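Local coordinates for protein CDP-4-keto-6-deoxy-D-glucose-3-dehydrase (Yersinia pseudotuberculosis, PDB 3BB8) that probably catalyses, with a pyridoxal phosphate cofactor, the C-3 dehydration of CDP-4-keto-6-deoxy-D-glucose in the biosynthesis of a lipopolysaccharide deoxysugar, at residues A[374-379]-A[408-413]; A[166-171]-A[343-348]. The protein carries 1 engineered substitution. One frame throughout, in Å; residues are numbered along the deposited sequence.

Overall arrangement
Both contacts are buried, and their centres lie about 10 Å apart, beside the cofactor pocket of the aspartate aminotransferase fold. Along the chain they come in series: contact 2 closes at 348 before contact 1 opens at 374. They meet in one antiparallel three-stranded sheet, where strand 347-351, begun in contact 2, neighbours strand 408-411 of contact 1; Ile411 O and Phe347 N, 2.8 Å apart, probably share a hydrogen bond there. Leu376 also packs on Leu168, and Trp410 on Phe345. Contact 2 ties this sheet to the loop after strand 159-165 of the large central sheet, while contact 1 brings in Phe377; the joined unit sets Phe345 and Phe377 near the cofactor.

Contact 1: A[374-379]-A[408-413]; sequences RLLFAG and TFWIGI
A single antiparallel bridge between Arg374 and Trp410 attaches the loop carrying Phe377, part of the pyridoxal-5'-phosphate pocket, to strand 408-411. The two residues form a hydrogen-bonded pair: Arg374 N donates to Trp410 O at 3.0 Å, and Trp410 N returns a bond of 2.8 Å to Arg374 O. The CG of Trp410 stands between its own N and carbonyl carbon (chi1 55°), and the indole lies beside the loop. Arg374 CB sits over one indole face, offset toward the rim and 3.6 Å from the centroid of the five-membered ring, a CH-pi contact; Arg374 CG continues to 3.7 Å from the rim atom Trp410 CZ2. At the indole edge, NE1 makes a weak bond of 3.1 Å to Leu375 O. That oxygen also takes a weak bond from Phe377 N, closing an inverse gamma turn centred on Leu376. Farther round, the indole directs its edge at the face of the Phe377 ring, planes at 63°. On the Phe409 side of the bridge, Leu375 CD2 packs 4.0 Å from Phe409 CB. Tyr280 of the second subunit packs on Arg374 and Trp410, while strand 408-411 pairs with strand 347-351 and Phe409 and Ile411 lie against helix 419-432.

Contact 2: A[166-171]-A[343-348]; sequences HTLGNL and SWFGFP
Leu168 packs against Phe345 and Pro348 where the loop between strand 159-165 and helix 174-184, a beta-alpha connection of the large central sheet, meets the chain entering strand 347-351. The tight part is centred on this leucine. Its two methyls divide the work: CD1 lies 3.6 Å from Pro348 CB, and CD2 lies 3.6 Å from CD1 of the Phe345 ring, which extends on toward Asp194 of the cofactor pocket. Phe345 CG is anti to its backbone N (chi1 173°), and its side chain crosses that of Leu168 at about a right angle. The backbones are joined by a bond of 2.9 Å from Phe345 N to Leu168 O, nearly straight at the hydrogen (165°), although the donor stands well above the carbonyl plane. Gly169, without a side chain, also fits closely: its CA makes a CA-H...O contact of 3.6 Å with Ser343 O. The looser part is no solvent margin, since all the touching residues are buried: Gly346 only skirts Leu168, and at the far flank the Asn170 amide is held by Thr337 N through OD1 and by Thr143 O through ND2. It runs alongside the Trp344 indole, planes 22° apart, with Asn170 CB 3.7 Å from Trp344 CZ3.

Contact 1: A[374-379]-A[408-413]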
ATOM      1  N   ARG A 374      -2.256 -15.720  21.149  1.00 32.56           N
ATOM      2  CA  ARG A 374      -1.332 -15.274  20.121  1.00 33.16           C
ATOM      3  C   ARG A 374       0.034 -15.147  20.754  1.00 32.10           C
ATOM      4  O   ARG A 374       0.151 -14.689  21.890  1.00 34.34           O
ATOM      5  CB  ARG A 374      -1.743 -13.895  19.569  1.00 32.33           C
ATOM      6  CG  ARG A 374      -3.032 -13.876  18.780  1.00 32.80           C
ATOM      7  CD  ARG A 374      -2.833 -14.546  17.451  1.00 34.75           C
ATOM      8  NE  ARG A 374      -4.053 -14.545  16.650  1.00 37.79           N
ATOM      9  CZ  ARG A 374      -5.057 -15.398  16.807  1.00 40.00           C
ATOM     10  NH1 ARG A 374      -4.999 -16.342  17.744  1.00 43.09           N
ATOM     11  NH2 ARG A 374      -6.120 -15.314  16.017  1.00 40.27           N
ATOM     12  N   LEU A 375       1.073 -15.543  20.034  1.00 30.32           N
ATOM     13  CA  LEU A 375       2.404 -15.383  20.573  1.00 30.98           C
ATOM     14  C   LEU A 375       2.724 -13.894  20.379  1.00 31.82           C
ATOM     15  O   LEU A 375       2.008 -13.205  19.655  1.00 31.74           O
ATOM     16  CB  LEU A 375       3.389 -16.287  19.825  1.00 31.63           C
ATOM     17  CG  LEU A 375       3.066 -17.793  19.920  1.00 32.59           C
ATOM     18  CD1 LEU A 375       4.284 -18.600  19.491  1.00 30.20           C
ATOM     19  CD2 LEU A 375       2.681 -18.173  21.359  1.00 30.13           C
ATOM     20  N   LEU A 376       3.766 -13.390  21.033  1.00 31.13           N
ATOM     21  CA  LEU A 376       4.116 -11.980  20.911  1.00 31.21           C
ATOM     22  C   LEU A 376       4.804 -11.643  19.582  1.00 31.97           C
ATOM     23  O   LEU A 376       5.962 -11.204  19.546  1.00 30.83           O
ATOM     24  CB  LEU A 376       4.994 -11.552  22.102  1.00 31.27           C
ATOM     25  CG  LEU A 376       5.142 -10.039  22.329  1.00 34.25           C
ATOM     26  CD1 LEU A 376       3.780  -9.411  22.348  1.00 35.61           C
ATOM     27  CD2 LEU A 376       5.856  -9.751  23.638  1.00 35.91           C
ATOM     28  N   PHE A 377       4.067 -11.866  18.495  1.00 31.93           N
ATOM     29  CA  PHE A 377       4.534 -11.601  17.138  1.00 33.18           C
ATOM     30  C   PHE A 377       5.816 -12.385  16.871  1.00 34.33           C
ATOM     31  O   PHE A 377       5.903 -13.562  17.207  1.00 36.60           O
ATOM     32  CB  PHE A 377       4.761 -10.100  16.924  1.00 32.99           C
ATOM     33  CG  PHE A 377       3.558  -9.255  17.269  1.00 32.87           C
ATOM     34  CD1 PHE A 377       2.286  -9.608  16.812  1.00 32.81           C
ATOM     35  CD2 PHE A 377       3.685  -8.135  18.087  1.00 35.93           C
ATOM     36  CE1 PHE A 377       1.155  -8.859  17.172  1.00 34.60           C
ATOM     37  CE2 PHE A 377       2.557  -7.374  18.455  1.00 35.44           C
ATOM     38  CZ  PHE A 377       1.293  -7.741  17.997  1.00 35.29           C
ATOM     39  N   ALA A 378       6.816 -11.746  16.277  1.00 33.92           N
ATOM     40  CA  ALA A 378       8.063 -12.446  15.966  1.00 35.19           C
ATOM     41  C   ALA A 378       8.856 -13.052  17.135  1.00 35.27           C
ATOM     42  O   ALA A 378       9.807 -13.807  16.916  1.00 35.07           O
ATOM     43  CB  ALA A 378       8.971 -11.516  15.147  1.00 33.46           C
ATOM     44  N   GLY A 379       8.469 -12.735  18.368  1.00 35.10           N
ATOM     45  CA  GLY A 379       9.192 -13.264  19.515  1.00 33.15           C
ATOM     46  C   GLY A 379      10.579 -12.654  19.568  1.00 33.02           C
ATOM     47  O   GLY A 379      10.841 -11.750  20.357  1.00 32.88           O
ATOM     48  N   THR A 408       6.126 -16.434  26.366  1.00 35.60           N
ATOM     49  CA  THR A 408       5.054 -15.441  26.376  1.00 33.30           C
ATOM     50  C   THR A 408       3.966 -15.641  25.333  1.00 32.66           C
ATOM     51  O   THR A 408       4.167 -16.282  24.310  1.00 33.72           O
ATOM     52  CB  THR A 408       5.645 -14.024  26.218  1.00 31.94           C
ATOM     53  OG1 THR A 408       6.664 -13.833  27.204  1.00 28.23           O
ATOM     54  CG2 THR A 408       4.574 -12.953  26.395  1.00 31.93           C
ATOM     55  N   PHE A 409       2.795 -15.091  25.621  1.00 33.49           N
ATOM     56  CA  PHE A 409       1.663 -15.157  24.717  1.00 32.32           C
ATOM     57  C   PHE A 409       0.638 -14.155  25.250  1.00 32.67           C
ATOM     58  O   PHE A 409       0.768 -13.685  26.377  1.00 31.54           O
ATOM     59  CB  PHE A 409       1.092 -16.581  24.685  1.00 36.12           C
ATOM     60  CG  PHE A 409       0.330 -16.972  25.925  1.00 36.28           C
ATOM     61  CD1 PHE A 409      -1.055 -16.813  25.989  1.00 35.92           C
ATOM     62  CD2 PHE A 409       0.994 -17.498  27.025  1.00 35.82           C
ATOM     63  CE1 PHE A 409      -1.765 -17.175  27.137  1.00 36.27           C
ATOM     64  CE2 PHE A 409       0.294 -17.862  28.177  1.00 37.55           C
ATOM     65  CZ  PHE A 409      -1.088 -17.698  28.230  1.00 34.66           C
ATOM     66  N   TRP A 410      -0.363 -13.806  24.448  1.00 31.05           N
ATOM     67  CA  TRP A 410      -1.368 -12.864  24.915  1.00 31.81           C
ATOM     68  C   TRP A 410      -2.767 -13.296  24.542  1.00 32.57           C
ATOM     69  O   TRP A 410      -2.956 -14.066  23.604  1.00 33.05           O
ATOM     70  CB  TRP A 410      -1.100 -11.442  24.391  1.00 33.83           C
ATOM     71  CG  TRP A 410      -0.974 -11.298  22.891  1.00 33.95           C
ATOM     72  CD1 TRP A 410       0.132 -11.548  22.132  1.00 35.16           C
ATOM     73  CD2 TRP A 410      -1.980 -10.821  21.985  1.00 35.26           C
ATOM     74  NE1 TRP A 410      -0.118 -11.250  20.810  1.00 34.92           N
ATOM     75  CE2 TRP A 410      -1.405 -10.804  20.692  1.00 34.50           C
ATOM     76  CE3 TRP A 410      -3.310 -10.406  22.139  1.00 34.23           C
ATOM     77  CZ2 TRP A 410      -2.112 -10.389  19.562  1.00 34.07           C
ATOM     78  CZ3 TRP A 410      -4.016  -9.991  21.012  1.00 35.96           C
ATOM     79  CH2 TRP A 410      -3.414  -9.986  19.740  1.00 34.03           C
ATOM     80  N   ILE A 411      -3.753 -12.797  25.281  1.00 33.17           N
ATOM     81  CA  ILE A 411      -5.151 -13.075  24.979  1.00 33.89           C
ATOM     82  C   ILE A 411      -5.976 -11.792  24.959  1.00 33.48           C
ATOM     83  O   ILE A 411      -5.430 -10.690  25.022  1.00 30.88           O
ATOM     84  CB  ILE A 411      -5.766 -14.051  26.000  1.00 35.05           C
ATOM     85  CG1 ILE A 411      -5.714 -13.454  27.407  1.00 34.87           C
ATOM     86  CG2 ILE A 411      -5.043 -15.389  25.957  1.00 34.73           C
ATOM     87  CD1 ILE A 411      -5.816 -14.483  28.511  1.00 35.57           C
ATOM     88  N   GLY A 412      -7.293 -11.942  24.870  1.00 32.76           N
ATOM     89  CA  GLY A 412      -8.146 -10.896  24.337  1.00 38.50           C
ATOM     90  C   GLY A 412      -8.793 -10.064  25.426  1.00 39.04           C
ATOM     91  O   GLY A 412      -9.420 -10.600  26.341  1.00 40.52           O
ATOM     92  N   ILE A 413      -8.642  -8.747  25.326  1.00 41.02           N
ATOM     93  CA  ILE A 413      -9.360  -7.823  26.203  1.00 42.50           C
ATOM     94  C   ILE A 413     -10.011  -6.693  25.406  1.00 43.36           C
ATOM     95  O   ILE A 413     -10.338  -5.637  25.956  1.00 44.93           O
ATOM     96  CB  ILE A 413      -8.344  -7.218  27.218  1.00 42.37           C
ATOM     97  CG1 ILE A 413      -7.029  -6.863  26.527  1.00 41.91           C
ATOM     98  CG2 ILE A 413      -8.142  -8.180  28.383  1.00 43.47           C
ATOM     99  CD1 ILE A 413      -7.116  -5.661  25.605  1.00 42.71           C
TER

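Contact 2: A[166-171]-A[343-348]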
ATOM      1  N   HIS A 166       5.216   0.903  20.972  1.00 32.84           N
ATOM      2  CA  HIS A 166       4.675   0.818  22.325  1.00 34.10           C
ATOM      3  C   HIS A 166       3.945  -0.520  22.289  1.00 33.29           C
ATOM      4  O   HIS A 166       2.748  -0.597  22.005  1.00 33.20           O
ATOM      5  CB  HIS A 166       3.702   1.977  22.606  1.00 35.88           C
ATOM      6  CG  HIS A 166       4.381   3.302  22.787  1.00 37.18           C
ATOM      7  ND1 HIS A 166       4.492   4.230  21.773  1.00 38.43           N
ATOM      8  CD2 HIS A 166       5.046   3.825  23.845  1.00 36.65           C
ATOM      9  CE1 HIS A 166       5.196   5.264  22.197  1.00 36.88           C
ATOM     10  NE2 HIS A 166       5.546   5.043  23.451  1.00 37.53           N
ATOM     11  N   THR A 167       4.704  -1.575  22.557  1.00 32.24           N
ATOM     12  CA  THR A 167       4.209  -2.947  22.492  1.00 31.01           C
ATOM     13  C   THR A 167       2.917  -3.255  23.221  1.00 29.86           C
ATOM     14  O   THR A 167       2.800  -3.029  24.415  1.00 28.16           O
ATOM     15  CB  THR A 167       5.305  -3.913  22.963  1.00 30.74           C
ATOM     16  OG1 THR A 167       6.489  -3.665  22.197  1.00 33.16           O
ATOM     17  CG2 THR A 167       4.878  -5.363  22.771  1.00 27.44           C
ATOM     18  N   LEU A 168       1.959  -3.782  22.467  1.00 29.33           N
ATOM     19  CA  LEU A 168       0.644  -4.158  22.964  1.00 32.98           C
ATOM     20  C   LEU A 168      -0.147  -3.074  23.694  1.00 34.74           C
ATOM     21  O   LEU A 168      -1.031  -3.379  24.496  1.00 35.72           O
ATOM     22  CB  LEU A 168       0.761  -5.400  23.851  1.00 32.76           C
ATOM     23  CG  LEU A 168       1.188  -6.681  23.121  1.00 33.55           C
ATOM     24  CD1 LEU A 168       1.394  -7.813  24.138  1.00 36.07           C
ATOM     25  CD2 LEU A 168       0.123  -7.060  22.100  1.00 30.20           C
ATOM     26  N   GLY A 169       0.147  -1.813  23.402  1.00 35.13           N
ATOM     27  CA  GLY A 169      -0.576  -0.735  24.051  1.00 36.84           C
ATOM     28  C   GLY A 169       0.207  -0.175  25.223  1.00 38.94           C
ATOM     29  O   GLY A 169       0.065   1.001  25.573  1.00 37.40           O
ATOM     30  N   ASN A 170       1.040  -1.013  25.834  1.00 37.89           N
ATOM     31  CA  ASN A 170       1.837  -0.557  26.960  1.00 39.88           C
ATOM     32  C   ASN A 170       2.912   0.365  26.396  1.00 40.55           C
ATOM     33  O   ASN A 170       3.421   0.144  25.301  1.00 40.28           O
ATOM     34  CB  ASN A 170       2.441  -1.754  27.706  1.00 39.70           C
ATOM     35  CG  ASN A 170       2.990  -1.371  29.074  1.00 40.91           C
ATOM     36  OD1 ASN A 170       2.486  -0.448  29.723  1.00 39.02           O
ATOM     37  ND2 ASN A 170       4.016  -2.088  29.524  1.00 39.86           N
ATOM     38  N   LEU A 171       3.253   1.399  27.157  1.00 41.23           N
ATOM     39  CA  LEU A 171       4.219   2.395  26.707  1.00 42.12           C
ATOM     40  C   LEU A 171       5.627   2.051  27.181  1.00 42.03           C
ATOM     41  O   LEU A 171       5.829   1.673  28.336  1.00 41.98           O
ATOM     42  CB  LEU A 171       3.824   3.788  27.203  1.00 44.41           C
ATOM     43  CG  LEU A 171       2.438   4.287  26.790  1.00 46.39           C
ATOM     44  CD1 LEU A 171       1.391   3.873  27.813  1.00 44.95           C
ATOM     45  CD2 LEU A 171       2.443   5.796  26.602  1.00 48.27           C
ATOM     46  N   SER A 343      -3.466   2.132  26.756  1.00 46.44           N
ATOM     47  CA  SER A 343      -4.646   1.599  26.086  1.00 43.11           C
ATOM     48  C   SER A 343      -4.389   0.194  25.552  1.00 43.15           C
ATOM     49  O   SER A 343      -4.034   0.016  24.387  1.00 43.38           O
ATOM     50  CB  SER A 343      -5.079   2.523  24.946  1.00 42.76           C
ATOM     51  OG  SER A 343      -6.234   2.022  24.295  1.00 39.33           O
ATOM     52  N   TRP A 344      -4.572  -0.803  26.412  1.00 41.34           N
ATOM     53  CA  TRP A 344      -4.234  -2.180  26.073  1.00 40.01           C
ATOM     54  C   TRP A 344      -4.793  -2.698  24.759  1.00 39.26           C
ATOM     55  O   TRP A 344      -5.976  -2.528  24.450  1.00 37.24           O
ATOM     56  CB  TRP A 344      -4.620  -3.131  27.218  1.00 40.33           C
ATOM     57  CG  TRP A 344      -3.889  -2.819  28.488  1.00 38.15           C
ATOM     58  CD1 TRP A 344      -4.352  -2.080  29.539  1.00 38.98           C
ATOM     59  CD2 TRP A 344      -2.527  -3.141  28.793  1.00 37.67           C
ATOM     60  NE1 TRP A 344      -3.358  -1.916  30.480  1.00 38.25           N
ATOM     61  CE2 TRP A 344      -2.228  -2.556  30.045  1.00 38.03           C
ATOM     62  CE3 TRP A 344      -1.529  -3.862  28.128  1.00 37.37           C
ATOM     63  CZ2 TRP A 344      -0.966  -2.670  30.647  1.00 38.85           C
ATOM     64  CZ3 TRP A 344      -0.270  -3.976  28.728  1.00 40.44           C
ATOM     65  CH2 TRP A 344      -0.003  -3.380  29.976  1.00 39.68           C
ATOM     66  N   PHE A 345      -3.899  -3.323  23.993  1.00 38.32           N
ATOM     67  CA  PHE A 345      -4.216  -3.915  22.698  1.00 37.91           C
ATOM     68  C   PHE A 345      -4.595  -5.364  22.953  1.00 36.49           C
ATOM     69  O   PHE A 345      -5.526  -5.905  22.347  1.00 34.83           O
ATOM     70  CB  PHE A 345      -2.983  -3.837  21.783  1.00 39.57           C
ATOM     71  CG  PHE A 345      -3.142  -4.559  20.470  1.00 40.97           C
ATOM     72  CD1 PHE A 345      -2.771  -5.892  20.342  1.00 43.15           C
ATOM     73  CD2 PHE A 345      -3.654  -3.901  19.356  1.00 43.58           C
ATOM     74  CE1 PHE A 345      -2.906  -6.560  19.124  1.00 42.48           C
ATOM     75  CE2 PHE A 345      -3.794  -4.561  18.135  1.00 43.94           C
ATOM     76  CZ  PHE A 345      -3.418  -5.892  18.021  1.00 43.39           C
ATOM     77  N   GLY A 346      -3.848  -5.980  23.864  1.00 35.68           N
ATOM     78  CA  GLY A 346      -4.082  -7.362  24.239  1.00 36.56           C
ATOM     79  C   GLY A 346      -3.587  -7.570  25.655  1.00 35.22           C
ATOM     80  O   GLY A 346      -3.039  -6.646  26.261  1.00 35.45           O
ATOM     81  N   PHE A 347      -3.763  -8.778  26.179  1.00 36.68           N
ATOM     82  CA  PHE A 347      -3.346  -9.116  27.545  1.00 35.13           C
ATOM     83  C   PHE A 347      -2.165 -10.095  27.507  1.00 33.60           C
ATOM     84  O   PHE A 347      -2.361 -11.294  27.331  1.00 34.32           O
ATOM     85  CB  PHE A 347      -4.525  -9.756  28.279  1.00 37.20           C
ATOM     86  CG  PHE A 347      -4.355  -9.829  29.770  1.00 39.75           C
ATOM     87  CD1 PHE A 347      -4.598  -8.712  30.565  1.00 39.91           C
ATOM     88  CD2 PHE A 347      -3.976 -11.022  30.379  1.00 39.28           C
ATOM     89  CE1 PHE A 347      -4.473  -8.779  31.952  1.00 42.89           C
ATOM     90  CE2 PHE A 347      -3.846 -11.107  31.764  1.00 40.26           C
ATOM     91  CZ  PHE A 347      -4.096  -9.985  32.555  1.00 42.91           C
ATOM     92  N   PRO A 348      -0.929  -9.595  27.672  1.00 32.17           N
ATOM     93  CA  PRO A 348       0.278 -10.435  27.649  1.00 34.17           C
ATOM     94  C   PRO A 348       0.559 -11.215  28.944  1.00 35.57           C
ATOM     95  O   PRO A 348       0.571 -10.653  30.042  1.00 34.47           O
ATOM     96  CB  PRO A 348       1.381  -9.431  27.336  1.00 31.68           C
ATOM     97  CG  PRO A 348       0.923  -8.218  28.107  1.00 29.99           C
ATOM     98  CD  PRO A 348      -0.568  -8.168  27.789  1.00 31.47           C
TER